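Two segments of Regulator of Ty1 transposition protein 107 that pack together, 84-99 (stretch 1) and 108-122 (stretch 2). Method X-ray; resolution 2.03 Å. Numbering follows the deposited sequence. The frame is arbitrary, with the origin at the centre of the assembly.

Stretch 1, residues 84-99: KFALKPEFIIDLLKQI
Stretch 2, residues 108-122: QININLFDYEINGIN

Stretch 1 begins as a short strand, Phe85 to Leu87 (phi/psi near -130/130), then turns through Lys88 into a helix that includes Glu90 to Ile99. Stretch 2 has no regular helix or strand; it runs antiparallel to its partner, so that Leu87 lies by Glu117 (CA to CA 5.0 Å), Leu95 by Ile111 (CA to CA 5.9 Å) and Gln98 by Ile109 (CA to CA 6.8 Å). A single beta bridge joins Leu87 and Glu117: Lys88 N donates to Tyr116 O (2.8 Å) and Ile118 N to Ala86 O (3.3 Å), both nearly linear. Beyond it, Ile118 to Ile121 form a type II turn, where Gly120 (phi 114°, psi -13°) adopts angles at which a CB would jam against the preceding carbonyl.

Ala86 points toward stretch 2, and its small methyl leaves room for Ile118 CD1 (3.9 Å from Ala86 CB) and Ile121 CG2 (4.0 Å from Ala86 CB). Leu113 (m, t) fills the space among Phe85, Leu87 and Phe91; its CD2 lies over one face of the Phe85 ring and 3.7 Å from Phe91 CE1.

Tyr116 (chi1 m, chi2 -86°) does two jobs. Its flat ring receives Phe91 CA over one face, 3.9 Å from the centroid, and the edge of the Phe91 ring (chi1 t) approaches in an offset edge-to-face pair, planes at 82°. Tyr116 OH reaches past this apolar contact to donate to Asp94 OD2 (2.6 Å), Asp94 (m) pointing toward stretch 2.

Farther along the helix, buried Leu95 and Ile99 suit an aliphatic contact: Leu95 CD1 meets Ile109 CG2 (3.9 Å), and Ile99 CD1 meets Ile109 CD1 (3.6 Å). Ile111 points toward stretch 1, its CG2 3.9 Å from Phe91 CD1. Gln98, extended (t, t), uses both ends of its amide: OE1 accepts from Asn110 N (2.8 Å), while NE2 donates to Asn110 OD1 (2.7 Å). Altogether 1060 Å² is buried, summed over both sides.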

ATOM      1  N   LYS C  84       1.933   9.215  10.430  1.00 31.56           N
ATOM      2  CA  LYS C  84       3.046  10.129  10.212  1.00 34.39           C
ATOM      3  C   LYS C  84       2.926  11.352  11.089  1.00 34.07           C
ATOM      4  O   LYS C  84       3.921  11.917  11.523  1.00 36.99           O
ATOM      5  CB  LYS C  84       3.092  10.549   8.739  1.00 33.93           C
ATOM      6  CG  LYS C  84       3.530   9.422   7.827  1.00 39.44           C
ATOM      7  CD  LYS C  84       3.598   9.826   6.364  1.00 44.17           C
ATOM      8  CE  LYS C  84       4.018   8.626   5.521  1.00 45.31           C
ATOM      9  NZ  LYS C  84       4.011   8.911   4.056  1.00 48.40           N
ATOM     10  N   PHE C  85       1.694  11.767  11.343  1.00 34.51           N
ATOM     11  CA  PHE C  85       1.472  12.973  12.103  1.00 35.30           C
ATOM     12  C   PHE C  85       0.311  12.793  13.062  1.00 34.96           C
ATOM     13  O   PHE C  85      -0.706  12.214  12.716  1.00 36.41           O
ATOM     14  CB  PHE C  85       1.183  14.140  11.166  1.00 33.74           C
ATOM     15  CG  PHE C  85       2.323  14.483  10.245  1.00 35.72           C
ATOM     16  CD1 PHE C  85       3.390  15.246  10.693  1.00 36.86           C
ATOM     17  CD2 PHE C  85       2.309  14.065   8.926  1.00 35.48           C
ATOM     18  CE1 PHE C  85       4.428  15.579   9.832  1.00 40.56           C
ATOM     19  CE2 PHE C  85       3.342  14.398   8.059  1.00 39.88           C
ATOM     20  CZ  PHE C  85       4.399  15.151   8.513  1.00 38.85           C
ATOM     21  N   ALA C  86       0.475  13.305  14.269  1.00 34.51           N
ATOM     22  CA  ALA C  86      -0.585  13.293  15.254  1.00 39.08           C
ATOM     23  C   ALA C  86      -0.617  14.722  15.722  1.00 38.46           C
ATOM     24  O   ALA C  86       0.254  15.151  16.461  1.00 39.29           O
ATOM     25  CB  ALA C  86      -0.239  12.343  16.402  1.00 37.94           C
ATOM     26  N   LEU C  87      -1.607  15.473  15.263  1.00 37.99           N
ATOM     27  CA  LEU C  87      -1.531  16.924  15.352  1.00 39.54           C
ATOM     28  C   LEU C  87      -2.696  17.523  16.112  1.00 39.85           C
ATOM     29  O   LEU C  87      -3.829  17.066  15.990  1.00 35.43           O
ATOM     30  CB  LEU C  87      -1.494  17.524  13.947  1.00 37.06           C
ATOM     31  CG  LEU C  87      -0.252  17.235  13.114  1.00 38.94           C
ATOM     32  CD1 LEU C  87      -0.394  17.921  11.764  1.00 36.18           C
ATOM     33  CD2 LEU C  87       1.011  17.705  13.817  1.00 39.84           C
ATOM     34  N   LYS C  88      -2.412  18.555  16.892  1.00 39.24           N
ATOM     35  CA  LYS C  88      -3.476  19.302  17.534  1.00 41.32           C
ATOM     36  C   LYS C  88      -4.304  20.045  16.480  1.00 43.36           C
ATOM     37  O   LYS C  88      -3.795  20.419  15.412  1.00 44.28           O
ATOM     38  CB  LYS C  88      -2.897  20.273  18.562  1.00 41.67           C
ATOM     39  CG  LYS C  88      -2.313  19.594  19.788  1.00 41.35           C
ATOM     40  CD  LYS C  88      -1.923  20.625  20.833  1.00 45.36           C
ATOM     41  CE  LYS C  88      -1.529  19.987  22.153  1.00 49.71           C
ATOM     42  N   PRO C  89      -5.589  20.257  16.770  1.00 42.69           N
ATOM     43  CA  PRO C  89      -6.464  20.946  15.820  1.00 42.23           C
ATOM     44  C   PRO C  89      -5.978  22.370  15.545  1.00 40.65           C
ATOM     45  O   PRO C  89      -6.294  22.932  14.507  1.00 42.92           O
ATOM     46  CB  PRO C  89      -7.823  20.955  16.545  1.00 46.98           C
ATOM     47  CG  PRO C  89      -7.482  20.793  17.995  1.00 43.94           C
ATOM     48  CD  PRO C  89      -6.291  19.893  18.015  1.00 44.40           C
ATOM     49  N   GLU C  90      -5.219  22.941  16.469  1.00 40.94           N
ATOM     50  CA  GLU C  90      -4.658  24.279  16.295  1.00 43.20           C
ATOM     51  C   GLU C  90      -3.905  24.429  14.955  1.00 47.80           C
ATOM     52  O   GLU C  90      -3.787  25.534  14.412  1.00 47.07           O
ATOM     53  CB  GLU C  90      -3.728  24.607  17.468  1.00 42.46           C
ATOM     54  CG  GLU C  90      -4.425  25.101  18.733  1.00 47.35           C
ATOM     55  CD  GLU C  90      -5.047  23.983  19.583  1.00 54.94           C
ATOM     56  OE1 GLU C  90      -5.202  22.838  19.090  1.00 49.04           O
ATOM     57  OE2 GLU C  90      -5.389  24.261  20.757  1.00 60.61           O
ATOM     58  N   PHE C  91      -3.389  23.321  14.430  1.00 44.70           N
ATOM     59  CA  PHE C  91      -2.734  23.341  13.127  1.00 43.67           C
ATOM     60  C   PHE C  91      -3.681  23.863  12.058  1.00 46.35           C
ATOM     61  O   PHE C  91      -3.388  24.851  11.384  1.00 43.03           O
ATOM     62  CB  PHE C  91      -2.233  21.958  12.723  1.00 37.40           C
ATOM     63  CG  PHE C  91      -1.749  21.888  11.298  1.00 37.61           C
ATOM     64  CD1 PHE C  91      -0.459  22.280  10.970  1.00 42.62           C
ATOM     65  CD2 PHE C  91      -2.580  21.437  10.291  1.00 34.92           C
ATOM     66  CE1 PHE C  91      -0.010  22.222   9.654  1.00 39.20           C
ATOM     67  CE2 PHE C  91      -2.146  21.378   8.975  1.00 38.13           C
ATOM     68  CZ  PHE C  91      -0.856  21.776   8.656  1.00 41.05           C
ATOM     69  N   ILE C  92      -4.803  23.172  11.890  1.00 42.35           N
ATOM     70  CA  ILE C  92      -5.809  23.560  10.917  1.00 45.58           C
ATOM     71  C   ILE C  92      -6.346  24.960  11.224  1.00 48.86           C
ATOM     72  O   ILE C  92      -6.653  25.749  10.321  1.00 44.05           O
ATOM     73  CB  ILE C  92      -6.978  22.565  10.909  1.00 43.96           C
ATOM     74  CG1 ILE C  92      -6.491  21.171  10.529  1.00 42.32           C
ATOM     75  CG2 ILE C  92      -8.053  23.015   9.947  1.00 44.66           C
ATOM     76  CD1 ILE C  92      -6.184  21.024   9.068  1.00 37.51           C
ATOM     77  N   ILE C  93      -6.452  25.270  12.508  1.00 48.07           N
ATOM     78  CA  ILE C  93      -6.984  26.565  12.906  1.00 49.56           C
ATOM     79  C   ILE C  93      -6.014  27.669  12.480  1.00 47.80           C
ATOM     80  O   ILE C  93      -6.390  28.589  11.767  1.00 49.55           O
ATOM     81  CB  ILE C  93      -7.287  26.624  14.424  1.00 48.08           C
ATOM     82  CG1 ILE C  93      -8.484  25.730  14.766  1.00 47.99           C
ATOM     83  CG2 ILE C  93      -7.595  28.046  14.859  1.00 50.63           C
ATOM     84  CD1 ILE C  93      -8.824  25.721  16.240  1.00 48.60           C
ATOM     85  N   ASP C  94      -4.764  27.565  12.916  1.00 48.03           N
ATOM     86  CA  ASP C  94      -3.746  28.543  12.542  1.00 50.67           C
ATOM     87  C   ASP C  94      -3.600  28.656  11.035  1.00 47.93           C
ATOM     88  O   ASP C  94      -3.408  29.749  10.498  1.00 50.82           O
ATOM     89  CB  ASP C  94      -2.404  28.179  13.157  1.00 50.13           C
ATOM     90  CG  ASP C  94      -2.399  28.349  14.654  1.00 53.69           C
ATOM     91  OD1 ASP C  94      -3.400  28.889  15.173  1.00 50.61           O
ATOM     92  OD2 ASP C  94      -1.399  27.958  15.303  1.00 56.18           O
ATOM     93  N   LEU C  95      -3.701  27.511  10.369  1.00 47.14           N
ATOM     94  CA  LEU C  95      -3.581  27.436   8.925  1.00 45.17           C
ATOM     95  C   LEU C  95      -4.646  28.282   8.252  1.00 49.53           C
ATOM     96  O   LEU C  95      -4.339  29.181   7.456  1.00 48.61           O
ATOM     97  CB  LEU C  95      -3.689  25.988   8.464  1.00 42.61           C
ATOM     98  CG  LEU C  95      -3.487  25.739   6.976  1.00 43.34           C
ATOM     99  CD1 LEU C  95      -2.296  26.542   6.448  1.00 40.60           C
ATOM    100  CD2 LEU C  95      -3.305  24.252   6.727  1.00 40.20           C
ATOM    101  N   LEU C  96      -5.901  27.992   8.562  1.00 47.82           N
ATOM    102  CA  LEU C  96      -7.007  28.748   7.976  1.00 48.12           C
ATOM    103  C   LEU C  96      -6.988  30.233   8.360  1.00 49.32           C
ATOM    104  O   LEU C  96      -7.314  31.087   7.545  1.00 52.82           O
ATOM    105  CB  LEU C  96      -8.352  28.096   8.299  1.00 49.41           C
ATOM    106  CG  LEU C  96      -8.592  26.754   7.597  1.00 47.21           C
ATOM    107  CD1 LEU C  96      -9.898  26.118   8.040  1.00 50.93           C
ATOM    108  CD2 LEU C  96      -8.562  26.916   6.090  1.00 45.43           C
ATOM    109  N   LYS C  97      -6.590  30.538   9.590  1.00 47.73           N
ATOM    110  CA  LYS C  97      -6.440  31.924  10.027  1.00 52.70           C
ATOM    111  C   LYS C  97      -5.526  32.680   9.063  1.00 55.30           C
ATOM    112  O   LYS C  97      -5.896  33.719   8.507  1.00 56.68           O
ATOM    113  CB  LYS C  97      -5.861  31.965  11.446  1.00 54.40           C
ATOM    114  CG  LYS C  97      -5.729  33.350  12.078  0.48 57.73           C
ATOM    115  CD  LYS C  97      -5.541  33.223  13.596  0.78 62.14           C
ATOM    116  CE  LYS C  97      -4.821  34.425  14.201  0.35 64.87           C
ATOM    117  NZ  LYS C  97      -5.680  35.637  14.305  1.00 69.54           N
ATOM    118  N   GLN C  98      -4.333  32.135   8.858  1.00 56.35           N
ATOM    119  CA  GLN C  98      -3.344  32.719   7.957  1.00 53.30           C
ATOM    120  C   GLN C  98      -3.876  32.826   6.529  1.00 52.21           C
ATOM    121  O   GLN C  98      -3.676  33.836   5.855  1.00 55.48           O
ATOM    122  CB  GLN C  98      -2.072  31.871   7.977  1.00 54.73           C
ATOM    123  CG  GLN C  98      -0.810  32.602   7.590  1.00 56.38           C
ATOM    124  CD  GLN C  98       0.418  31.746   7.805  1.00 54.48           C
ATOM    125  OE1 GLN C  98       0.750  30.900   6.973  1.00 49.72           O
ATOM    126  NE2 GLN C  98       1.092  31.948   8.938  1.00 51.23           N
ATOM    127  N   ILE C  99      -4.548  31.782   6.066  1.00 49.35           N
ATOM    128  CA  ILE C  99      -5.067  31.758   4.710  1.00 47.60           C
ATOM    129  C   ILE C  99      -6.124  32.839   4.483  1.00 58.46           C
ATOM    130  O   ILE C  99      -6.253  33.366   3.373  1.00 55.46           O
ATOM    131  CB  ILE C  99      -5.642  30.379   4.364  1.00 49.16           C
ATOM    132  CG1 ILE C  99      -4.519  29.336   4.348  1.00 52.15           C
ATOM    133  CG2 ILE C  99      -6.400  30.416   3.042  1.00 49.69           C
ATOM    134  CD1 ILE C  99      -4.233  28.751   2.986  1.00 52.88           C
ATOM    135  N   GLN C 108       2.911  35.061   3.196  1.00 61.93           N
ATOM    136  CA  GLN C 108       2.958  33.700   2.662  1.00 62.08           C
ATOM    137  C   GLN C 108       2.678  32.644   3.731  1.00 55.44           C
ATOM    138  O   GLN C 108       2.812  32.910   4.927  1.00 59.98           O
ATOM    139  CB  GLN C 108       4.301  33.437   1.986  1.00 57.63           C
ATOM    140  CG  GLN C 108       4.526  34.289   0.751  0.44 58.97           C
ATOM    141  OE1 GLN C 108       3.507  33.020  -1.002  0.84 58.53           O
ATOM    142  NE2 GLN C 108       2.538  34.973  -0.451  0.90 61.18           N
ATOM    143  N   ILE C 109       2.288  31.450   3.289  1.00 55.09           N
ATOM    144  CA  ILE C 109       1.875  30.371   4.195  1.00 50.48           C
ATOM    145  C   ILE C 109       3.082  29.701   4.832  1.00 50.79           C
ATOM    146  O   ILE C 109       3.922  29.126   4.142  1.00 46.86           O
ATOM    147  CB  ILE C 109       1.046  29.322   3.447  1.00 45.31           C
ATOM    148  CG1 ILE C 109      -0.131  30.001   2.755  1.00 49.32           C
ATOM    149  CG2 ILE C 109       0.560  28.232   4.392  1.00 47.65           C
ATOM    150  CD1 ILE C 109      -0.873  29.109   1.782  1.00 52.93           C
ATOM    151  N   ASN C 110       3.172  29.785   6.152  1.00 46.50           N
ATOM    152  CA  ASN C 110       4.331  29.265   6.854  1.00 45.86           C
ATOM    153  C   ASN C 110       3.974  28.385   8.048  1.00 42.05           C
ATOM    154  O   ASN C 110       4.829  28.058   8.856  1.00 41.23           O
ATOM    155  CB  ASN C 110       5.222  30.414   7.318  1.00 47.31           C
ATOM    156  CG  ASN C 110       4.494  31.376   8.221  1.00 51.61           C
ATOM    157  OD1 ASN C 110       3.640  30.979   9.012  1.00 52.02           O
ATOM    158  ND2 ASN C 110       4.806  32.658   8.090  1.00 60.38           N
ATOM    159  N   ILE C 111       2.711  28.018   8.180  1.00 44.84           N
ATOM    160  CA  ILE C 111       2.338  27.133   9.276  1.00 41.48           C
ATOM    161  C   ILE C 111       3.045  25.801   9.097  1.00 37.55           C
ATOM    162  O   ILE C 111       2.974  25.203   8.028  1.00 38.18           O
ATOM    163  CB  ILE C 111       0.824  26.921   9.336  1.00 45.21           C
ATOM    164  CG1 ILE C 111       0.108  28.280   9.387  1.00 46.18           C
ATOM    165  CG2 ILE C 111       0.450  26.028  10.529  1.00 39.42           C
ATOM    166  CD1 ILE C 111       0.577  29.174  10.520  1.00 48.72           C
ATOM    167  N   ASN C 112       3.720  25.337  10.145  1.00 38.32           N
ATOM    168  CA  ASN C 112       4.520  24.116  10.064  1.00 38.51           C
ATOM    169  C   ASN C 112       3.981  22.916  10.852  1.00 41.31           C
ATOM    170  O   ASN C 112       3.178  23.061  11.781  1.00 41.72           O
ATOM    171  CB  ASN C 112       5.955  24.402  10.495  1.00 39.26           C
ATOM    172  CG  ASN C 112       6.074  24.663  11.982  1.00 45.57           C
ATOM    173  OD1 ASN C 112       5.959  23.741  12.807  1.00 43.32           O
ATOM    174  ND2 ASN C 112       6.316  25.919  12.335  1.00 45.11           N
ATOM    175  N   LEU C 113       4.462  21.736  10.487  1.00 40.90           N
ATOM    176  CA  LEU C 113       3.974  20.473  11.042  1.00 42.43           C
ATOM    177  C   LEU C 113       4.670  20.054  12.341  1.00 42.68           C
ATOM    178  O   LEU C 113       4.546  18.902  12.765  1.00 42.47           O
ATOM    179  CB  LEU C 113       4.166  19.360  10.007  1.00 38.82           C
ATOM    180  CG  LEU C 113       3.391  19.544   8.699  1.00 36.64           C
ATOM    181  CD1 LEU C 113       4.049  18.776   7.554  1.00 35.25           C
ATOM    182  CD2 LEU C 113       1.928  19.136   8.894  1.00 34.18           C
ATOM    183  N   PHE C 114       5.406  20.964  12.966  1.00 37.86           N
ATOM    184  CA  PHE C 114       6.221  20.585  14.113  1.00 37.54           C
ATOM    185  C   PHE C 114       5.781  21.283  15.385  1.00 43.03           C
ATOM    186  O   PHE C 114       6.079  20.827  16.482  1.00 42.45           O
ATOM    187  CB  PHE C 114       7.695  20.893  13.850  1.00 41.75           C
ATOM    188  CG  PHE C 114       8.220  20.279  12.593  1.00 40.52           C
ATOM    189  CD1 PHE C 114       8.485  18.922  12.535  1.00 42.38           C
ATOM    190  CD2 PHE C 114       8.437  21.052  11.467  1.00 40.71           C
ATOM    191  CE1 PHE C 114       8.961  18.346  11.376  1.00 46.54           C
ATOM    192  CE2 PHE C 114       8.921  20.483  10.298  1.00 40.29           C
ATOM    193  CZ  PHE C 114       9.178  19.135  10.249  1.00 41.10           C
ATOM    194  N   ASP C 115       5.080  22.397  15.238  1.00 38.75           N
ATOM    195  CA  ASP C 115       4.699  23.175  16.402  1.00 45.09           C
ATOM    196  C   ASP C 115       3.382  22.726  17.016  1.00 44.58           C
ATOM    197  O   ASP C 115       2.804  23.454  17.815  1.00 46.72           O
ATOM    198  CB  ASP C 115       4.609  24.652  16.035  1.00 47.24           C
ATOM    199  CG  ASP C 115       5.951  25.238  15.687  1.00 49.80           C
ATOM    200  OD1 ASP C 115       6.006  26.376  15.159  1.00 48.74           O
ATOM    201  OD2 ASP C 115       6.951  24.541  15.949  1.00 48.45           O
ATOM    202  N   TYR C 116       2.905  21.539  16.652  1.00 44.91           N
ATOM    203  CA  TYR C 116       1.558  21.137  17.052  1.00 42.64           C
ATOM    204  C   TYR C 116       1.407  19.673  17.447  1.00 45.61           C
ATOM    205  O   TYR C 116       0.352  19.082  17.219  1.00 44.48           O
ATOM    206  CB  TYR C 116       0.571  21.422  15.927  1.00 46.33           C
ATOM    207  CG  TYR C 116       0.571  22.849  15.449  1.00 46.09           C
ATOM    208  CD1 TYR C 116      -0.205  23.817  16.082  1.00 48.91           C
ATOM    209  CD2 TYR C 116       1.336  23.232  14.357  1.00 45.85           C
ATOM    210  CE1 TYR C 116      -0.211  25.133  15.638  1.00 46.48           C
ATOM    211  CE2 TYR C 116       1.334  24.540  13.902  1.00 44.23           C
ATOM    212  CZ  TYR C 116       0.561  25.488  14.544  1.00 49.78           C
ATOM    213  OH  TYR C 116       0.558  26.795  14.088  1.00 50.96           O
ATOM    214  N   GLU C 117       2.439  19.084  18.033  1.00 43.94           N
ATOM    215  CA  GLU C 117       2.345  17.684  18.416  1.00 49.78           C
ATOM    216  C   GLU C 117       1.390  17.466  19.584  1.00 51.19           C
ATOM    217  O   GLU C 117       1.366  18.233  20.552  1.00 52.24           O
ATOM    218  CB  GLU C 117       3.718  17.106  18.741  1.00 50.14           C
ATOM    219  CG  GLU C 117       4.607  16.924  17.514  0.13 47.41           C
ATOM    220  CD  GLU C 117       4.010  15.973  16.488  0.65 46.48           C
ATOM    221  OE1 GLU C 117       3.884  14.762  16.786  0.49 48.17           O
ATOM    222  OE2 GLU C 117       3.676  16.433  15.376  0.32 46.85           O
ATOM    223  N   ILE C 118       0.589  16.415  19.471  1.00 53.37           N
ATOM    224  CA  ILE C 118      -0.222  15.951  20.580  1.00 49.41           C
ATOM    225  C   ILE C 118       0.721  15.507  21.685  1.00 58.86           C
ATOM    226  O   ILE C 118       1.544  14.609  21.483  1.00 57.98           O
ATOM    227  CB  ILE C 118      -1.076  14.762  20.167  1.00 49.86           C
ATOM    228  CG1 ILE C 118      -2.081  15.183  19.097  1.00 40.54           C
ATOM    229  CG2 ILE C 118      -1.780  14.158  21.389  1.00 46.77           C
ATOM    230  CD1 ILE C 118      -2.938  14.058  18.602  1.00 39.40           C
ATOM    231  N   ASN C 119       0.608  16.142  22.848  1.00 60.11           N
ATOM    232  CA  ASN C 119       1.529  15.883  23.944  1.00 60.46           C
ATOM    233  C   ASN C 119       1.379  14.470  24.501  1.00 62.64           C
ATOM    234  O   ASN C 119       0.305  14.084  24.961  1.00 60.64           O
ATOM    235  CB  ASN C 119       1.379  16.944  25.037  1.00 60.70           C
ATOM    236  OD1 ASN C 119       1.088  19.283  24.604  0.69 61.59           O
ATOM    237  ND2 ASN C 119       3.109  18.396  24.155  0.95 62.43           N
ATOM    238  N   GLY C 120       2.464  13.699  24.427  1.00 65.81           N
ATOM    239  CA  GLY C 120       2.475  12.324  24.895  1.00 59.30           C
ATOM    240  C   GLY C 120       2.658  11.318  23.775  1.00 62.80           C
ATOM    241  O   GLY C 120       2.922  10.141  24.020  1.00 64.89           O
ATOM    242  N   ILE C 121       2.510  11.775  22.538  1.00 61.90           N
ATOM    243  CA  ILE C 121       2.660  10.900  21.386  1.00 59.32           C
ATOM    244  C   ILE C 121       3.945  11.243  20.658  1.00 62.87           C
ATOM    245  O   ILE C 121       3.924  11.966  19.661  1.00 62.09           O
ATOM    246  CB  ILE C 121       1.480  11.034  20.410  1.00 57.91           C
ATOM    247  CG1 ILE C 121       0.194  10.525  21.054  1.00 57.63           C
ATOM    248  CG2 ILE C 121       1.747  10.243  19.147  1.00 58.93           C
ATOM    249  CD1 ILE C 121       0.233   9.039  21.431  1.00 57.15           C
ATOM    250  N   ASN C 122       5.061  10.723  21.160  1.00 59.73           N
ATOM    251  CA  ASN C 122       6.370  11.068  20.620  1.00 57.72           C
ATOM    252  C   ASN C 122       6.747  10.262  19.385  1.00 53.77           C
ATOM    253  O   ASN C 122       5.968   9.442  18.900  1.00 54.70           O
ATOM    254  CB  ASN C 122       7.437  10.898  21.692  1.00 57.98           C
ATOM    255  CG  ASN C 122       7.510   9.487  22.201  1.00 59.64           C
ATOM    256  OD1 ASN C 122       7.167   8.541  21.485  1.00 58.11           O
ATOM    257  ND2 ASN C 122       7.946   9.327  23.446  1.00 65.40           N
TER